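Local atomic coordinates of putative cell adhesion protein (Bacteroides fragilis, PDB entry 4H40), a protein that probably serves as a fimbrillin-like subunit of a distinct type of pilus and may take part in cell adhesion. Residues Asn67-Tyr72 against Gly113-Arg118; Ala142-Tyr147 against Gly224-Val229. All coordinates share one frame; numbering follows the deposited sequence.

Interaction 1 (Asn67-Tyr72 against Gly113-Arg118)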
loop_
_atom_site.group_PDB
_atom_site.type_symbol
_atom_site.label_atom_id
_atom_site.label_comp_id
_atom_site.label_asym_id
_atom_site.label_seq_id
_atom_site.Cartn_x
_atom_site.Cartn_y
_atom_site.Cartn_z
ATOM N N ASN B 67 3.991 -42.493 -17.527
ATOM C CA ASN B 67 3.805 -42.173 -18.954
ATOM C C ASN B 67 2.323 -41.964 -19.241
ATOM O O ASN B 67 1.492 -42.748 -18.776
ATOM C CB ASN B 67 4.380 -43.252 -19.872
ATOM C CG ASN B 67 5.831 -43.578 -19.626
ATOM O OD1 ASN B 67 6.721 -42.717 -19.704
ATOM N ND2 ASN B 67 6.099 -44.845 -19.345
ATOM N N LEU B 68 2.000 -40.914 -20.013
ATOM C CA LEU B 68 0.632 -40.519 -20.351
ATOM C C LEU B 68 -0.159 -41.613 -21.085
ATOM O O LEU B 68 0.334 -42.219 -22.045
ATOM C CB LEU B 68 0.651 -39.232 -21.194
ATOM C CG LEU B 68 -0.682 -38.523 -21.444
ATOM C CD1 LEU B 68 -1.375 -38.150 -20.145
ATOM C CD2 LEU B 68 -0.469 -37.290 -22.300
ATOM N N LEU B 69 -1.401 -41.840 -20.623
ATOM C CA LEU B 69 -2.318 -42.804 -21.224
ATOM C C LEU B 69 -3.541 -42.053 -21.737
ATOM O O LEU B 69 -4.587 -42.027 -21.082
ATOM C CB LEU B 69 -2.709 -43.939 -20.241
ATOM C CG LEU B 69 -1.591 -44.849 -19.687
ATOM C CD1 LEU B 69 -2.160 -45.902 -18.782
ATOM C CD2 LEU B 69 -0.770 -45.492 -20.791
ATOM N N GLU B 70 -3.384 -41.422 -22.920
ATOM C CA GLU B 70 -4.378 -40.624 -23.634
ATOM C C GLU B 70 -5.758 -41.336 -23.714
ATOM O O GLU B 70 -6.796 -40.670 -23.625
ATOM C CB GLU B 70 -3.828 -40.333 -25.052
ATOM C CG GLU B 70 -4.681 -39.413 -25.914
ATOM C CD GLU B 70 -5.805 -40.064 -26.705
ATOM O OE1 GLU B 70 -5.644 -41.228 -27.140
ATOM O OE2 GLU B 70 -6.846 -39.395 -26.906
ATOM N N GLU B 71 -5.756 -42.680 -23.866
ATOM C CA GLU B 71 -6.964 -43.509 -23.971
ATOM C C GLU B 71 -7.836 -43.445 -22.696
ATOM O O GLU B 71 -9.062 -43.537 -22.800
ATOM C CB GLU B 71 -6.613 -44.974 -24.317
ATOM C CG GLU B 71 -5.656 -45.676 -23.355
ATOM C CD GLU B 71 -4.210 -45.815 -23.805
ATOM O OE1 GLU B 71 -3.513 -44.781 -23.930
ATOM O OE2 GLU B 71 -3.758 -46.972 -23.974
ATOM N N TYR B 72 -7.214 -43.263 -21.512
ATOM C CA TYR B 72 -7.955 -43.213 -20.259
ATOM C C TYR B 72 -8.256 -41.773 -19.812
ATOM O O TYR B 72 -8.716 -41.568 -18.678
ATOM C CB TYR B 72 -7.213 -43.988 -19.160
ATOM C CG TYR B 72 -7.159 -45.488 -19.341
ATOM C CD1 TYR B 72 -8.170 -46.167 -20.022
ATOM C CD2 TYR B 72 -6.128 -46.239 -18.786
ATOM C CE1 TYR B 72 -8.130 -47.550 -20.183
ATOM C CE2 TYR B 72 -6.084 -47.626 -18.931
ATOM C CZ TYR B 72 -7.091 -48.276 -19.628
ATOM O OH TYR B 72 -7.059 -49.636 -19.780
ATOM N N GLY B 113 -4.276 -52.866 -12.992
ATOM C CA GLY B 113 -2.910 -52.373 -12.866
ATOM C C GLY B 113 -2.779 -51.154 -11.983
ATOM O O GLY B 113 -3.772 -50.646 -11.457
ATOM N N THR B 114 -1.540 -50.692 -11.804
ATOM C CA THR B 114 -1.250 -49.516 -10.992
ATOM C C THR B 114 -1.045 -48.352 -11.932
ATOM O O THR B 114 -0.266 -48.437 -12.887
ATOM C CB THR B 114 -0.068 -49.752 -10.037
ATOM O OG1 THR B 114 -0.297 -50.959 -9.300
ATOM C CG2 THR B 114 0.141 -48.590 -9.061
ATOM N N TYR B 115 -1.771 -47.268 -11.649
ATOM C CA TYR B 115 -1.802 -46.031 -12.419
ATOM C C TYR B 115 -1.643 -44.790 -11.540
ATOM O O TYR B 115 -2.124 -44.763 -10.408
ATOM C CB TYR B 115 -3.149 -45.910 -13.171
ATOM C CG TYR B 115 -3.487 -47.082 -14.060
ATOM C CD1 TYR B 115 -3.071 -47.115 -15.389
ATOM C CD2 TYR B 115 -4.242 -48.149 -13.583
ATOM C CE1 TYR B 115 -3.380 -48.199 -16.215
ATOM C CE2 TYR B 115 -4.553 -49.238 -14.397
ATOM C CZ TYR B 115 -4.128 -49.257 -15.717
ATOM O OH TYR B 115 -4.446 -50.326 -16.522
ATOM N N TYR B 116 -1.014 -43.746 -12.088
ATOM C CA TYR B 116 -0.900 -42.436 -11.453
ATOM C C TYR B 116 -1.982 -41.580 -12.038
ATOM O O TYR B 116 -2.317 -41.761 -13.207
ATOM C CB TYR B 116 0.477 -41.807 -11.706
ATOM C CG TYR B 116 1.585 -42.403 -10.869
ATOM C CD1 TYR B 116 1.778 -42.003 -9.548
ATOM C CD2 TYR B 116 2.473 -43.328 -11.408
ATOM C CE1 TYR B 116 2.807 -42.533 -8.775
ATOM C CE2 TYR B 116 3.515 -43.857 -10.649
ATOM C CZ TYR B 116 3.677 -43.459 -9.330
ATOM O OH TYR B 116 4.698 -43.974 -8.568
ATOM N N PHE B 117 -2.556 -40.667 -11.265
ATOM C CA PHE B 117 -3.581 -39.815 -11.844
ATOM C C PHE B 117 -3.480 -38.395 -11.308
ATOM O O PHE B 117 -3.133 -38.164 -10.147
ATOM C CB PHE B 117 -5.016 -40.399 -11.694
ATOM C CG PHE B 117 -5.539 -40.566 -10.286
ATOM C CD1 PHE B 117 -5.272 -41.718 -9.561
ATOM C CD2 PHE B 117 -6.316 -39.574 -9.691
ATOM C CE1 PHE B 117 -5.729 -41.858 -8.240
ATOM C CE2 PHE B 117 -6.783 -39.718 -8.370
ATOM C CZ PHE B 117 -6.491 -40.863 -7.657
ATOM N N ARG B 118 -3.744 -37.443 -12.205
ATOM C CA ARG B 118 -3.759 -36.011 -11.928
ATOM C C ARG B 118 -5.120 -35.456 -12.311
ATOM O O ARG B 118 -5.840 -36.067 -13.113
ATOM C CB ARG B 118 -2.632 -35.270 -12.670
ATOM C CG ARG B 118 -1.249 -35.785 -12.349
ATOM C CD ARG B 118 -0.198 -34.738 -12.590
ATOM N NE ARG B 118 0.816 -34.833 -11.549
ATOM C CZ ARG B 118 1.253 -33.818 -10.817
ATOM N NH1 ARG B 118 0.820 -32.589 -11.046
ATOM N NH2 ARG B 118 2.148 -34.018 -9.872
#
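Y115 on strand 113-121 meets L69 and Y72 of the loop that links the antiparallel strands 56-62 and 74-79. The close part of this small contact is its three side chains. L69 CD1 lies at the edge of the Y115 ring, near its plane, 3.7 Å from Y115 CE1. Y72 forms an offset edge-to-face pair with Y115, presenting its own edge toward the Y115 face. The ring centroids are 5.8 Å apart and the planes stand at 81°. The closest ring atoms are Y72 CE2 and Y115 CE1, at 3.9 Å.

L69 and Y72 both leave the backbone toward the strand. With CG beside the backbone N (chi1 -61° and -69°), L69 CD1 and the Y72 ring edge then meet Y115. Y72 N is hydrogen-bonded to L69 O, 2.9 Å. The rest of the loop is more open. E70 and E71 are exposed and do not touch the strand segment. L68, also exposed, rests instead on V60 and Y62 of strand 56-62.

The contact folds the loop against strand 113-121, which pairs with 56-62. Y72 also touches V61, L108 and M110. No hydrogen bond crosses between the segments. Y72 OH accepts from K111 N and Y115 OH donates to K111 O. The chemistry implies that apolar and aromatic packing holds the loop to the strand, with both phenol ends anchored on one residue.

Interaction 2 (Ala142-Tyr147 against Gly224-Val229)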
loop_
_atom_site.group_PDB
_atom_site.type_symbol
_atom_site.label_atom_id
_atom_site.label_comp_id
_atom_site.label_asym_id
_atom_site.label_seq_id
_atom_site.Cartn_x
_atom_site.Cartn_y
_atom_site.Cartn_z
ATOM N N ALA B 142 -5.977 -27.763 -9.746
ATOM C CA ALA B 142 -5.279 -28.961 -10.191
ATOM C C ALA B 142 -4.556 -29.645 -9.039
ATOM O O ALA B 142 -4.546 -29.157 -7.902
ATOM C CB ALA B 142 -4.262 -28.584 -11.273
ATOM N N THR B 143 -3.946 -30.779 -9.361
ATOM C CA THR B 143 -3.067 -31.576 -8.518
ATOM C C THR B 143 -1.820 -30.720 -8.252
ATOM O O THR B 143 -1.288 -30.103 -9.180
ATOM C CB THR B 143 -2.734 -32.882 -9.276
ATOM O OG1 THR B 143 -3.937 -33.611 -9.535
ATOM C CG2 THR B 143 -1.750 -33.751 -8.539
ATOM N N ASP B 144 -1.375 -30.647 -7.003
ATOM C CA ASP B 144 -0.195 -29.864 -6.660
ATOM C C ASP B 144 0.751 -30.698 -5.844
ATOM O O ASP B 144 0.393 -31.137 -4.748
ATOM C CB ASP B 144 -0.581 -28.594 -5.905
ATOM C CG ASP B 144 0.305 -27.413 -6.199
ATOM O OD1 ASP B 144 1.520 -27.511 -5.954
ATOM O OD2 ASP B 144 -0.221 -26.380 -6.650
ATOM N N ASP B 145 1.968 -30.914 -6.364
ATOM C CA ASP B 145 2.963 -31.727 -5.677
ATOM C C ASP B 145 3.687 -30.939 -4.575
ATOM O O ASP B 145 4.458 -31.525 -3.809
ATOM C CB ASP B 145 3.952 -32.311 -6.687
ATOM C CG ASP B 145 3.459 -33.543 -7.445
ATOM O OD1 ASP B 145 2.371 -34.068 -7.101
ATOM O OD2 ASP B 145 4.181 -33.998 -8.376
ATOM N N ARG B 146 3.392 -29.634 -4.451
ATOM C CA ARG B 146 4.005 -28.786 -3.430
ATOM C C ARG B 146 3.476 -29.131 -2.039
ATOM O O ARG B 146 4.183 -28.898 -1.062
ATOM C CB ARG B 146 3.793 -27.290 -3.736
ATOM C CG ARG B 146 4.695 -26.773 -4.852
ATOM C CD ARG B 146 4.319 -25.368 -5.317
ATOM N NE ARG B 146 3.122 -25.360 -6.167
ATOM C CZ ARG B 146 2.756 -24.360 -6.965
ATOM N NH1 ARG B 146 3.503 -23.267 -7.059
ATOM N NH2 ARG B 146 1.646 -24.450 -7.680
ATOM N N TYR B 147 2.254 -29.679 -1.939
ATOM C CA TYR B 147 1.642 -30.028 -0.647
ATOM C C TYR B 147 1.228 -31.469 -0.649
ATOM O O TYR B 147 0.823 -31.982 -1.690
ATOM C CB TYR B 147 0.442 -29.123 -0.311
ATOM C CG TYR B 147 0.651 -27.683 -0.722
ATOM C CD1 TYR B 147 1.459 -26.835 0.027
ATOM C CD2 TYR B 147 0.116 -27.193 -1.911
ATOM C CE1 TYR B 147 1.710 -25.526 -0.381
ATOM C CE2 TYR B 147 0.365 -25.888 -2.333
ATOM C CZ TYR B 147 1.163 -25.057 -1.563
ATOM O OH TYR B 147 1.404 -23.764 -1.968
ATOM N N GLY B 224 6.516 -33.035 -10.978
ATOM C CA GLY B 224 6.505 -31.945 -10.003
ATOM C C GLY B 224 6.719 -30.509 -10.460
ATOM O O GLY B 224 6.785 -29.616 -9.608
ATOM N N ASP B 225 6.842 -30.260 -11.780
ATOM C CA ASP B 225 7.022 -28.897 -12.283
ATOM C C ASP B 225 5.729 -28.118 -12.093
ATOM O O ASP B 225 4.635 -28.692 -12.167
ATOM C CB ASP B 225 7.481 -28.874 -13.752
ATOM C CG ASP B 225 8.947 -29.241 -13.980
ATOM O OD1 ASP B 225 9.736 -29.209 -13.000
ATOM O OD2 ASP B 225 9.311 -29.537 -15.139
ATOM N N VAL B 226 5.871 -26.832 -11.734
ATOM C CA VAL B 226 4.787 -25.876 -11.445
ATOM C C VAL B 226 5.098 -24.538 -12.130
ATOM O O VAL B 226 6.267 -24.285 -12.447
ATOM C CB VAL B 226 4.562 -25.700 -9.920
ATOM C CG1 VAL B 226 3.912 -26.937 -9.306
ATOM C CG2 VAL B 226 5.853 -25.348 -9.185
ATOM N N LEU B 227 4.069 -23.697 -12.366
ATOM C CA LEU B 227 4.239 -22.385 -13.015
ATOM C C LEU B 227 5.298 -21.505 -12.313
ATOM O O LEU B 227 5.213 -21.298 -11.095
ATOM C CB LEU B 227 2.923 -21.591 -13.089
ATOM C CG LEU B 227 1.734 -22.209 -13.778
ATOM C CD1 LEU B 227 0.572 -21.242 -13.774
ATOM C CD2 LEU B 227 2.070 -22.642 -15.185
ATOM N N PRO B 228 6.286 -20.966 -13.064
ATOM C CA PRO B 228 7.317 -20.134 -12.417
ATOM C C PRO B 228 6.810 -18.747 -12.050
ATOM O O PRO B 228 5.845 -18.262 -12.648
ATOM C CB PRO B 228 8.411 -20.047 -13.481
ATOM C CG PRO B 228 7.675 -20.163 -14.771
ATOM C CD PRO B 228 6.542 -21.112 -14.514
ATOM N N VAL B 229 7.509 -18.101 -11.099
ATOM C CA VAL B 229 7.228 -16.737 -10.633
ATOM C C VAL B 229 8.278 -15.790 -11.271
ATOM O O VAL B 229 9.175 -15.289 -10.573
ATOM C CB VAL B 229 7.175 -16.595 -9.078
ATOM C CG1 VAL B 229 6.391 -15.346 -8.676
ATOM C CG2 VAL B 229 6.590 -17.839 -8.404
#
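The guanidinium of R146 carries V226 on one face and D144 at its edge. V226 CG1 sits 3.4 Å above the plane, offset toward the rim, and is 3.6 Å from R146 NE. Its other methyl, CG2, approaches R146 NH1. The two side chains come from opposite directions. At the edge, the D144 carboxylate takes a side-on grip from two nitrogens. R146 NE gives a nearly straight bond to D144 OD1, 2.7 Å long and in the guanidinium plane. R146 NH2 reaches D144 OD2 at 2.9 Å, with the acceptor tilted 19° from that plane. Both oxygens use their syn lone pairs. The Y147 ring has R146 CB over its centre on one face.

D144 OD1 also accepts from R146 N through its anti lone pair, which makes an Asx turn. This lies within the type I beta turn from D144 to Y147. Two donors therefore hold one carboxylate oxygen, while Q180 NE2 bonds to OD2. The salt bridge fixes how the guanidinium is turned, and the R146 chain bends at chi3 (-76°) to reach it. V226 then rests on a flat group that is already held.

At the start of 224-229, D145 OD2 comes to 3.5 Å from G224 CA. This is packing and not a hydrogen bond. The polar partners of the D145 carboxylate are R118 for OD2 and M152 N for OD1.

No helix takes part. The contact brings a loop of the larger strand group, where strand 141-142 pairs with both 113-121 and 177-190, against a loop that follows strand 197-207 of the four-stranded antiparallel sheet.

Interaction 1 closes along the chain before interaction 2 opens. Their centres are about 19 Å apart, and all four segments lie in the fimbrillin-like region. Interaction 1 lies toward one end, its centre about 24 Å from the centre of the chain. Interaction 2 is nearer the middle, its centre about 13 Å from the centre of the chain. Strand 113-121 connects them: Y115 serves interaction 1, and R118 NH2 forms a salt bridge with D145 OD2 of interaction 2, 2.5 Å. R118 also packs against T143 and has a cation-pi contact with W221, just before 224-229. Interaction 1 thus fastens a peripheral loop, while interaction 2 joins two connecting loops within this protein of strands and loops, without helices.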